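Local coordinates for mannosephosphate isomerase, putative (Archaeoglobus fulgidus, PDB 1ZX5), which probably interconverts mannose 6-phosphate and fructose 6-phosphate as a zinc-dependent type 1 isomerase with a cupin catalytic domain, at residues L27-R32 and V87-A92; L122-G127 and Y253-Y258; T163-F168 and L232-V237. All coordinates share one frame; numbering follows the deposited sequence.

Interaction 1: residues L27-R32 and V87-A92. With ACY (acetic acid), chain F.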
loop_
_atom_site.group_PDB
_atom_site.type_symbol
_atom_site.label_atom_id
_atom_site.label_comp_id
_atom_site.label_asym_id
_atom_site.label_seq_id
_atom_site.Cartn_x
_atom_site.Cartn_y
_atom_site.Cartn_z
ATOM N N LEU A 27 -4.462 -10.541 14.169
ATOM C CA LEU A 27 -5.587 -10.103 14.985
ATOM C C LEU A 27 -6.671 -9.420 14.148
ATOM O O LEU A 27 -7.849 -9.698 14.346
ATOM C CB LEU A 27 -5.122 -9.209 16.135
ATOM C CG LEU A 27 -6.017 -9.327 17.372
ATOM C CD1 LEU A 27 -5.656 -10.596 18.171
ATOM C CD2 LEU A 27 -5.921 -8.065 18.251
ATOM N N LEU A 28 -6.276 -8.558 13.207
ATOM C CA LEU A 28 -7.223 -8.011 12.226
ATOM C C LEU A 28 -7.991 -9.119 11.528
ATOM O O LEU A 28 -9.189 -8.991 11.323
ATOM C CB LEU A 28 -6.517 -7.165 11.162
ATOM C CG LEU A 28 -6.024 -5.776 11.569
ATOM C CD1 LEU A 28 -5.298 -5.137 10.409
ATOM C CD2 LEU A 28 -7.178 -4.913 12.070
ATOM N N LYS A 29 -7.295 -10.201 11.177
ATOM C CA LYS A 29 -7.882 -11.309 10.432
ATOM C C LYS A 29 -8.461 -12.403 11.336
ATOM O O LYS A 29 -8.723 -13.515 10.867
ATOM C CB LYS A 29 -6.860 -11.916 9.457
ATOM C CG LYS A 29 -6.138 -10.903 8.566
ATOM C CD LYS A 29 -7.094 -10.177 7.640
ATOM C CE LYS A 29 -6.351 -9.252 6.686
ATOM N NZ LYS A 29 -7.335 -8.651 5.729
ATOM N N GLY A 30 -8.633 -12.097 12.625
ATOM C CA GLY A 30 -9.377 -12.964 13.542
ATOM C C GLY A 30 -8.628 -14.105 14.206
ATOM O O GLY A 30 -9.260 -15.038 14.702
ATOM N N PHE A 31 -7.295 -14.060 14.242
ATOM C CA PHE A 31 -6.547 -15.103 14.958
ATOM C C PHE A 31 -5.319 -14.567 15.697
ATOM O O PHE A 31 -4.961 -13.414 15.546
ATOM C CB PHE A 31 -6.229 -16.323 14.054
ATOM C CG PHE A 31 -5.237 -16.043 12.921
ATOM C CD1 PHE A 31 -3.955 -16.596 12.950
ATOM C CD2 PHE A 31 -5.599 -15.268 11.821
ATOM C CE1 PHE A 31 -3.027 -16.362 11.902
ATOM C CE2 PHE A 31 -4.685 -15.025 10.771
ATOM C CZ PHE A 31 -3.396 -15.579 10.816
ATOM N N ARG A 32 -4.703 -15.401 16.527
ATOM C CA ARG A 32 -3.514 -15.008 17.288
ATOM C C ARG A 32 -2.286 -15.634 16.657
ATOM O O ARG A 32 -2.168 -16.853 16.626
ATOM C CB ARG A 32 -3.618 -15.484 18.734
ATOM C CG ARG A 32 -4.576 -14.708 19.574
ATOM C CD ARG A 32 -4.587 -15.225 21.020
ATOM N NE ARG A 32 -3.340 -14.941 21.738
ATOM C CZ ARG A 32 -2.577 -15.866 22.324
ATOM N NH1 ARG A 32 -2.917 -17.154 22.286
ATOM N NH2 ARG A 32 -1.468 -15.502 22.960
ATOM N N VAL A 87 -1.761 -3.357 -2.845
ATOM C CA VAL A 87 -2.228 -2.844 -1.571
ATOM C C VAL A 87 -1.805 -3.812 -0.484
ATOM O O VAL A 87 -2.097 -5.005 -0.565
ATOM C CB VAL A 87 -3.785 -2.650 -1.552
ATOM C CG1 VAL A 87 -4.236 -2.105 -0.221
ATOM C CG2 VAL A 87 -4.229 -1.718 -2.680
ATOM N N ARG A 88 -1.116 -3.289 0.530
ATOM C CA ARG A 88 -0.607 -4.101 1.615
ATOM C C ARG A 88 -0.828 -3.458 2.972
ATOM O O ARG A 88 -0.539 -2.275 3.142
ATOM C CB ARG A 88 0.891 -4.304 1.446
ATOM C CG ARG A 88 1.260 -5.080 0.216
ATOM C CD ARG A 88 2.725 -5.384 0.231
ATOM N NE ARG A 88 3.536 -4.262 -0.208
ATOM C CZ ARG A 88 4.866 -4.269 -0.193
ATOM N NH1 ARG A 88 5.533 -5.331 0.262
ATOM N NH2 ARG A 88 5.534 -3.210 -0.631
ATOM N N LEU A 89 -1.337 -4.241 3.927
ATOM C CA LEU A 89 -1.184 -3.918 5.337
ATOM C C LEU A 89 0.221 -4.340 5.744
ATOM O O LEU A 89 0.663 -5.446 5.388
ATOM C CB LEU A 89 -2.228 -4.645 6.202
ATOM C CG LEU A 89 -3.700 -4.314 5.920
ATOM C CD1 LEU A 89 -4.606 -5.208 6.758
ATOM C CD2 LEU A 89 -3.966 -2.832 6.183
ATOM N N ILE A 90 0.916 -3.457 6.469
ATOM C CA ILE A 90 2.301 -3.701 6.918
ATOM C C ILE A 90 2.390 -3.464 8.422
ATOM O O ILE A 90 2.010 -2.405 8.914
ATOM C CB ILE A 90 3.328 -2.752 6.216
ATOM C CG1 ILE A 90 3.251 -2.845 4.682
ATOM C CG2 ILE A 90 4.776 -2.947 6.778
ATOM C CD1 ILE A 90 3.851 -4.076 4.092
ATOM N N ASP A 91 2.893 -4.456 9.143
ATOM C CA ASP A 91 3.122 -4.329 10.573
ATOM C C ASP A 91 4.625 -4.285 10.825
ATOM O O ASP A 91 5.261 -5.323 11.057
ATOM C CB ASP A 91 2.463 -5.482 11.344
ATOM C CG ASP A 91 2.579 -5.319 12.857
ATOM O OD1 ASP A 91 2.824 -4.177 13.311
ATOM O OD2 ASP A 91 2.431 -6.331 13.598
ATOM N N ALA A 92 5.194 -3.084 10.732
ATOM C CA ALA A 92 6.626 -2.899 10.962
ATOM C C ALA A 92 6.842 -2.737 12.461
ATOM O O ALA A 92 7.088 -1.636 12.951
ATOM C CB ALA A 92 7.157 -1.687 10.164
HETATM C C ACY F . -8.576 -11.743 4.168
HETATM O O ACY F . -8.626 -12.656 5.036
HETATM O OXT ACY F . -7.681 -10.879 4.106
HETATM C CH3 ACY F . -9.665 -11.690 3.138
#
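At the C-terminal end of helix 24-28, where a Schellman motif closes the helix, Leu28 and Lys29 settle on Leu89 of strand 85-92. Gly30, at a positive phi of 85°, completes the motif, and its N returns to Leu27 O at 3.1 Å. The two leucines meet tip to tip, Leu28 CD1 lying 3.7 Å from Leu89 CD1, and Tyr253 packs against both. In Lys29 a bend at chi2 (-63°), followed by an extended tail, carries the methylene CE to 4.4 Å from Leu89 CD1, while the ammonium turns to polar partners beyond the two segments. That nitrogen is shared among Gly272 O, a salt bridge to Glu41 and an acetic acid molecule, probably from the crystallisation liquor, whose OXT lies 2.8 Å from NZ; Tyr273 adds a cation-pi contact. A methionine in place of Lys29 would lack the ammonium and would probably leave the Glu41 carboxylate without this charge partner and the Gly272 carbonyl without this donor. The whole is a Schellman-terminated helix, laid by a leucine tip and a lysine methylene on one strand of the catalytic domain's antiparallel sheet.

Interaction 2: residues L122-G127 and Y253-Y258. With EDO (1,2-ethanediol), chain C.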
loop_
_atom_site.group_PDB
_atom_site.type_symbol
_atom_site.label_atom_id
_atom_site.label_comp_id
_atom_site.label_asym_id
_atom_site.label_seq_id
_atom_site.Cartn_x
_atom_site.Cartn_y
_atom_site.Cartn_z
ATOM N N LEU A 122 -0.661 5.131 4.662
ATOM C CA LEU A 122 -1.617 5.576 5.663
ATOM C C LEU A 122 -1.314 4.811 6.946
ATOM O O LEU A 122 -1.400 3.584 7.003
ATOM C CB LEU A 122 -3.065 5.338 5.220
ATOM C CG LEU A 122 -4.148 5.809 6.210
ATOM C CD1 LEU A 122 -4.272 7.351 6.261
ATOM C CD2 LEU A 122 -5.496 5.154 5.888
ATOM N N VAL A 123 -0.953 5.563 7.969
ATOM C CA VAL A 123 -0.483 5.023 9.232
ATOM C C VAL A 123 -1.688 4.864 10.170
ATOM O O VAL A 123 -2.630 5.645 10.101
ATOM C CB VAL A 123 0.586 6.009 9.792
ATOM C CG1 VAL A 123 0.789 5.869 11.276
ATOM C CG2 VAL A 123 1.910 5.896 9.000
ATOM N N PHE A 124 -1.663 3.855 11.038
ATOM C CA PHE A 124 -2.798 3.582 11.918
ATOM C C PHE A 124 -2.533 3.818 13.390
ATOM O O PHE A 124 -3.447 3.736 14.192
ATOM C CB PHE A 124 -3.323 2.151 11.710
ATOM C CG PHE A 124 -3.919 1.929 10.352
ATOM C CD1 PHE A 124 -5.046 2.649 9.945
ATOM C CD2 PHE A 124 -3.337 1.042 9.467
ATOM C CE1 PHE A 124 -5.591 2.478 8.677
ATOM C CE2 PHE A 124 -3.883 0.842 8.204
ATOM C CZ PHE A 124 -5.018 1.561 7.808
ATOM N N ASN A 125 -1.291 4.110 13.756
ATOM C CA ASN A 125 -0.944 4.159 15.168
ATOM C C ASN A 125 0.109 5.225 15.431
ATOM O O ASN A 125 0.465 5.984 14.532
ATOM C CB ASN A 125 -0.488 2.766 15.661
ATOM C CG ASN A 125 0.894 2.370 15.135
ATOM O OD1 ASN A 125 1.287 2.743 14.025
ATOM N ND2 ASN A 125 1.638 1.619 15.942
ATOM N N LYS A 126 0.602 5.267 16.662
ATOM C CA LYS A 126 1.703 6.145 17.013
ATOM C C LYS A 126 3.005 5.349 17.018
ATOM O O LYS A 126 3.275 4.544 17.915
ATOM C CB LYS A 126 1.421 6.883 18.329
ATOM C CG LYS A 126 -0.026 7.445 18.344
ATOM C CD LYS A 126 -0.252 8.713 19.181
ATOM C CE LYS A 126 -0.387 8.408 20.646
ATOM N NZ LYS A 126 -0.296 9.674 21.459
ATOM N N GLY A 127 3.790 5.560 15.973
ATOM C CA GLY A 127 5.029 4.826 15.775
ATOM C C GLY A 127 6.015 5.787 15.167
ATOM O O GLY A 127 5.849 7.001 15.289
ATOM N N TYR A 253 -10.977 -0.238 2.386
ATOM C CA TYR A 253 -10.438 -0.932 3.548
ATOM C C TYR A 253 -11.144 -0.428 4.800
ATOM O O TYR A 253 -11.181 0.780 5.050
ATOM C CB TYR A 253 -8.913 -0.757 3.667
ATOM C CG TYR A 253 -8.394 -1.306 4.982
ATOM C CD1 TYR A 253 -8.269 -2.690 5.181
ATOM C CD2 TYR A 253 -8.072 -0.454 6.034
ATOM C CE1 TYR A 253 -7.839 -3.211 6.402
ATOM C CE2 TYR A 253 -7.629 -0.953 7.253
ATOM C CZ TYR A 253 -7.521 -2.326 7.433
ATOM O OH TYR A 253 -7.098 -2.817 8.646
ATOM N N ALA A 254 -11.688 -1.348 5.594
ATOM C CA ALA A 254 -12.385 -0.978 6.833
ATOM C C ALA A 254 -11.381 -0.785 7.968
ATOM O O ALA A 254 -10.879 -1.751 8.528
ATOM C CB ALA A 254 -13.442 -2.046 7.204
ATOM N N ALA A 255 -11.070 0.462 8.276
ATOM C CA ALA A 255 -10.064 0.777 9.291
ATOM C C ALA A 255 -10.615 0.711 10.714
ATOM O O ALA A 255 -9.934 0.230 11.614
ATOM C CB ALA A 255 -9.450 2.158 9.024
ATOM N N GLU A 256 -11.829 1.235 10.908
ATOM C CA GLU A 256 -12.538 1.209 12.193
ATOM C C GLU A 256 -14.018 1.022 11.935
ATOM O O GLU A 256 -14.587 1.696 11.081
ATOM C CB GLU A 256 -12.374 2.535 12.970
ATOM C CG GLU A 256 -10.972 2.791 13.513
ATOM C CD GLU A 256 -10.790 4.209 14.057
ATOM O OE1 GLU A 256 -11.770 4.796 14.582
ATOM O OE2 GLU A 256 -9.657 4.734 13.959
ATOM N N GLY A 257 -14.635 0.113 12.685
ATOM C CA GLY A 257 -16.081 -0.025 12.701
ATOM C C GLY A 257 -16.568 -1.140 11.806
ATOM O O GLY A 257 -15.783 -1.803 11.131
ATOM N N TYR A 258 -17.881 -1.329 11.796
ATOM C CA TYR A 258 -18.536 -2.343 10.988
ATOM C C TYR A 258 -19.406 -1.627 9.955
ATOM O O TYR A 258 -20.086 -0.671 10.295
ATOM C CB TYR A 258 -19.402 -3.213 11.904
ATOM C CG TYR A 258 -20.344 -4.140 11.162
ATOM C CD1 TYR A 258 -19.849 -5.245 10.470
ATOM C CD2 TYR A 258 -21.720 -3.901 11.140
ATOM C CE1 TYR A 258 -20.691 -6.095 9.778
ATOM C CE2 TYR A 258 -22.580 -4.758 10.449
ATOM C CZ TYR A 258 -22.052 -5.857 9.778
ATOM O OH TYR A 258 -22.876 -6.718 9.087
HETATM C C1 EDO C . -6.709 0.143 12.606
HETATM O O1 EDO C . -6.132 -0.796 13.539
HETATM C C2 EDO C . -6.569 -0.392 11.175
HETATM O O2 EDO C . -7.623 -1.307 10.873
#
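Phe124 meets Tyr253 and Ala255 with the outer end of its ring, the nearest pair being Phe124 CZ and Tyr253 CE2 at 3.7 Å. The two rings cross obliquely, their planes at 46° and their centroids 5.8 Å apart. On the neighbouring ring atom, Phe124 CE1 rests 3.9 Å from the methyl CB of Ala255. A molecule of 1,2-ethanediol, probably from the crystallisation liquor, lies over one face of the phenylalanine, its C2 3.6 Å from Phe124 CD1; Leu122 O lies on the other side of that ring, offset toward the rim. The diol hydroxyl O2 ties the tyrosine hydroxyl to the Ala255 carbonyl: Tyr253 OH donates to it at 2.7 Å, near the plane of the tyrosine ring, and O2 in turn donates to Ala255 O at 2.9 Å. Trp24 NE1 also binds the diol.

Tyr253 CG stands opposite its backbone N (chi1 172°), which leans the phenol forward toward the level of Ala255 and lets its hydroxyl meet the diol. Further out, Phe124 is held by backbone bonding to Arg182 and by contact with Leu184, while the amide of Asn125, next in the chain, bonds Arg182 N and Gly180 O. Val294 packs against Tyr253. Ala255 and Glu256 together face Lys292 in a classic beta bulge at the end of the strand. The chemistry is therefore divided: carbon against carbon joins the two segments directly, whereas the diol's polar bonds to them stay on the 253-258 side and its carbon lies on the Phe124 face, which is consistent with a site able to hold a small hydroxyl compound beside the aromatic ring.

Interaction 3: residues T163-F168 and L232-V237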
loop_
_atom_site.group_PDB
_atom_site.type_symbol
_atom_site.label_atom_id
_atom_site.label_comp_id
_atom_site.label_asym_id
_atom_site.label_seq_id
_atom_site.Cartn_x
_atom_site.Cartn_y
_atom_site.Cartn_z
ATOM N N THR A 163 0.796 10.029 14.359
ATOM C CA THR A 163 -0.496 9.793 14.999
ATOM C C THR A 163 -1.332 9.073 13.950
ATOM O O THR A 163 -1.008 9.157 12.759
ATOM C CB THR A 163 -1.200 11.111 15.437
ATOM O OG1 THR A 163 -1.332 11.984 14.307
ATOM C CG2 THR A 163 -0.413 11.820 16.554
ATOM N N PRO A 164 -2.390 8.345 14.374
ATOM C CA PRO A 164 -3.209 7.631 13.401
ATOM C C PRO A 164 -3.631 8.511 12.222
ATOM O O PRO A 164 -4.013 9.683 12.413
ATOM C CB PRO A 164 -4.439 7.226 14.220
ATOM C CG PRO A 164 -3.916 7.068 15.603
ATOM C CD PRO A 164 -2.865 8.129 15.759
ATOM N N TYR A 165 -3.574 7.929 11.027
ATOM C CA TYR A 165 -4.062 8.528 9.786
ATOM C C TYR A 165 -3.157 9.608 9.183
ATOM O O TYR A 165 -3.530 10.233 8.188
ATOM C CB TYR A 165 -5.550 8.957 9.888
ATOM C CG TYR A 165 -6.415 7.802 10.337
ATOM C CD1 TYR A 165 -6.594 6.684 9.510
ATOM C CD2 TYR A 165 -7.010 7.794 11.610
ATOM C CE1 TYR A 165 -7.363 5.580 9.933
ATOM C CE2 TYR A 165 -7.768 6.701 12.045
ATOM C CZ TYR A 165 -7.939 5.600 11.197
ATOM O OH TYR A 165 -8.691 4.522 11.604
ATOM N N ASP A 166 -1.976 9.820 9.771
ATOM C CA ASP A 166 -0.916 10.534 9.070
ATOM C C ASP A 166 -0.644 9.787 7.783
ATOM O O ASP A 166 -0.796 8.549 7.735
ATOM C CB ASP A 166 0.380 10.571 9.886
ATOM C CG ASP A 166 0.330 11.567 11.011
ATOM O OD1 ASP A 166 -0.621 12.387 11.065
ATOM O OD2 ASP A 166 1.240 11.528 11.857
ATOM N N THR A 167 -0.251 10.533 6.748
ATOM C CA THR A 167 0.102 9.949 5.469
ATOM C C THR A 167 1.495 10.370 5.021
ATOM O O THR A 167 2.024 11.409 5.440
ATOM C CB THR A 167 -0.914 10.301 4.333
ATOM O OG1 THR A 167 -0.900 11.707 4.084
ATOM C CG2 THR A 167 -2.334 9.858 4.665
ATOM N N PHE A 168 2.077 9.536 4.163
ATOM C CA PHE A 168 3.362 9.792 3.542
ATOM C C PHE A 168 3.259 9.421 2.078
ATOM O O PHE A 168 2.456 8.562 1.703
ATOM C CB PHE A 168 4.472 8.965 4.226
ATOM C CG PHE A 168 4.668 9.326 5.662
ATOM C CD1 PHE A 168 5.527 10.359 6.017
ATOM C CD2 PHE A 168 3.955 8.672 6.658
ATOM C CE1 PHE A 168 5.693 10.731 7.349
ATOM C CE2 PHE A 168 4.113 9.036 7.994
ATOM C CZ PHE A 168 4.983 10.069 8.338
ATOM N N LEU A 232 -5.619 7.650 -1.978
ATOM C CA LEU A 232 -6.393 7.062 -0.900
ATOM C C LEU A 232 -6.963 8.211 -0.069
ATOM O O LEU A 232 -6.338 9.270 0.043
ATOM C CB LEU A 232 -5.511 6.139 -0.041
ATOM C CG LEU A 232 -4.364 6.760 0.775
ATOM C CD1 LEU A 232 -4.856 7.273 2.136
ATOM C CD2 LEU A 232 -3.244 5.731 0.979
ATOM N N GLU A 233 -8.150 8.003 0.491
ATOM C CA GLU A 233 -8.753 8.967 1.421
ATOM C C GLU A 233 -9.505 8.211 2.490
ATOM O O GLU A 233 -10.083 7.160 2.220
ATOM C CB GLU A 233 -9.710 9.931 0.707
ATOM C CG GLU A 233 -10.838 9.227 -0.065
ATOM C CD GLU A 233 -11.853 10.184 -0.660
ATOM O OE1 GLU A 233 -11.681 11.412 -0.511
ATOM O OE2 GLU A 233 -12.846 9.706 -1.255
ATOM N N VAL A 234 -9.487 8.752 3.702
ATOM C CA VAL A 234 -10.245 8.206 4.808
ATOM C C VAL A 234 -11.616 8.897 4.839
ATOM O O VAL A 234 -11.692 10.117 4.920
ATOM C CB VAL A 234 -9.488 8.395 6.156
ATOM C CG1 VAL A 234 -10.314 7.855 7.342
ATOM C CG2 VAL A 234 -8.107 7.713 6.095
ATOM N N VAL A 235 -12.689 8.117 4.737
ATOM C CA VAL A 235 -14.048 8.640 4.846
ATOM C C VAL A 235 -14.581 8.345 6.250
ATOM O O VAL A 235 -14.615 7.183 6.665
ATOM C CB VAL A 235 -14.980 8.011 3.775
ATOM C CG1 VAL A 235 -16.386 8.687 3.782
ATOM C CG2 VAL A 235 -14.328 8.095 2.394
ATOM N N ASP A 236 -14.944 9.395 6.990
ATOM C CA ASP A 236 -15.576 9.247 8.308
ATOM C C ASP A 236 -17.059 8.997 8.102
ATOM O O ASP A 236 -17.753 9.836 7.537
ATOM C CB ASP A 236 -15.424 10.518 9.169
ATOM C CG ASP A 236 -13.977 10.793 9.588
ATOM O OD1 ASP A 236 -13.140 9.870 9.598
ATOM O OD2 ASP A 236 -13.680 11.958 9.922
ATOM N N VAL A 237 -17.552 7.856 8.563
ATOM C CA VAL A 237 -18.956 7.529 8.374
ATOM C C VAL A 237 -19.699 7.478 9.722
ATOM O O VAL A 237 -19.316 6.731 10.631
ATOM C CB VAL A 237 -19.110 6.188 7.625
ATOM C CG1 VAL A 237 -20.589 5.833 7.432
ATOM C CG2 VAL A 237 -18.363 6.222 6.300
#
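Tyr165 and Val234 make the closer half of this contact, at its partly exposed end, their side chains crossing at about a right angle with Tyr165 CD1 3.9 Å from Val234 CG2. The CA atoms of Tyr165 and Val234 are also the nearest pair, 7.9 Å apart, and Leu122 packs against both residues. The buried pair is the looser one: Thr167 CG2 only grazes Leu232 CD1 at 4.4 Å, and the threonine hydroxyl turns to Lys221 O and Met224 O instead.

The partly exposed end also holds the type II turn from Thr163 to Asp166, closed by Asp166 N to Thr163 O at 3.2 Å. Tyr165 occupies its third position with a positive phi of 77°, and its CG, anti to the carbonyl carbon and beside the backbone N (chi1 -54°), helps put CD1 against Val234 CG2. The turn is braced a second time by Thr163 N, which reaches Asp166 OD2 at 3.0 Å almost in line (168°) but from well above the carboxylate plane. Lys222 gathers Asp166 OD1, Thr163 OG1 and Pro164 O. On strand 230-237, Glu233 and Asp236 form salt bridges with Arg295 and Lys292. The direct contacts between the segments are thus apolar, while Tyr165 OH makes a polar link to Glu256 of the same sheet as strand 230-237, and the turn's polar bonds are likely to fix the ring's approach.

Interactions 2 and 3 bridge the six-stranded sheet and the five-stranded sheet carrying strands 230-237 and 250-256; interaction 1 sets a helix end on the first of them, beside Tyr253 of the second. Interactions 2 and 3 are the closest neighbours, with centres about 8 Å apart; Glu256 OE2 and Tyr165 OH, 2.6 Å apart, tie them, and Leu122 CD1 packs 3.5 Å from Thr167 CG2. Interaction 1 joins interaction 2 through Tyr253, whose OH lies 3.4 Å from Leu28 CD1. Interactions 1 and 3 do not touch, their centres about 17 Å apart. None of these segments includes the residues lining the fructofuranose pocket, Pro95 to Gln97 and Asp150 to Lys154, although strand 85-92 ends just before the first of them.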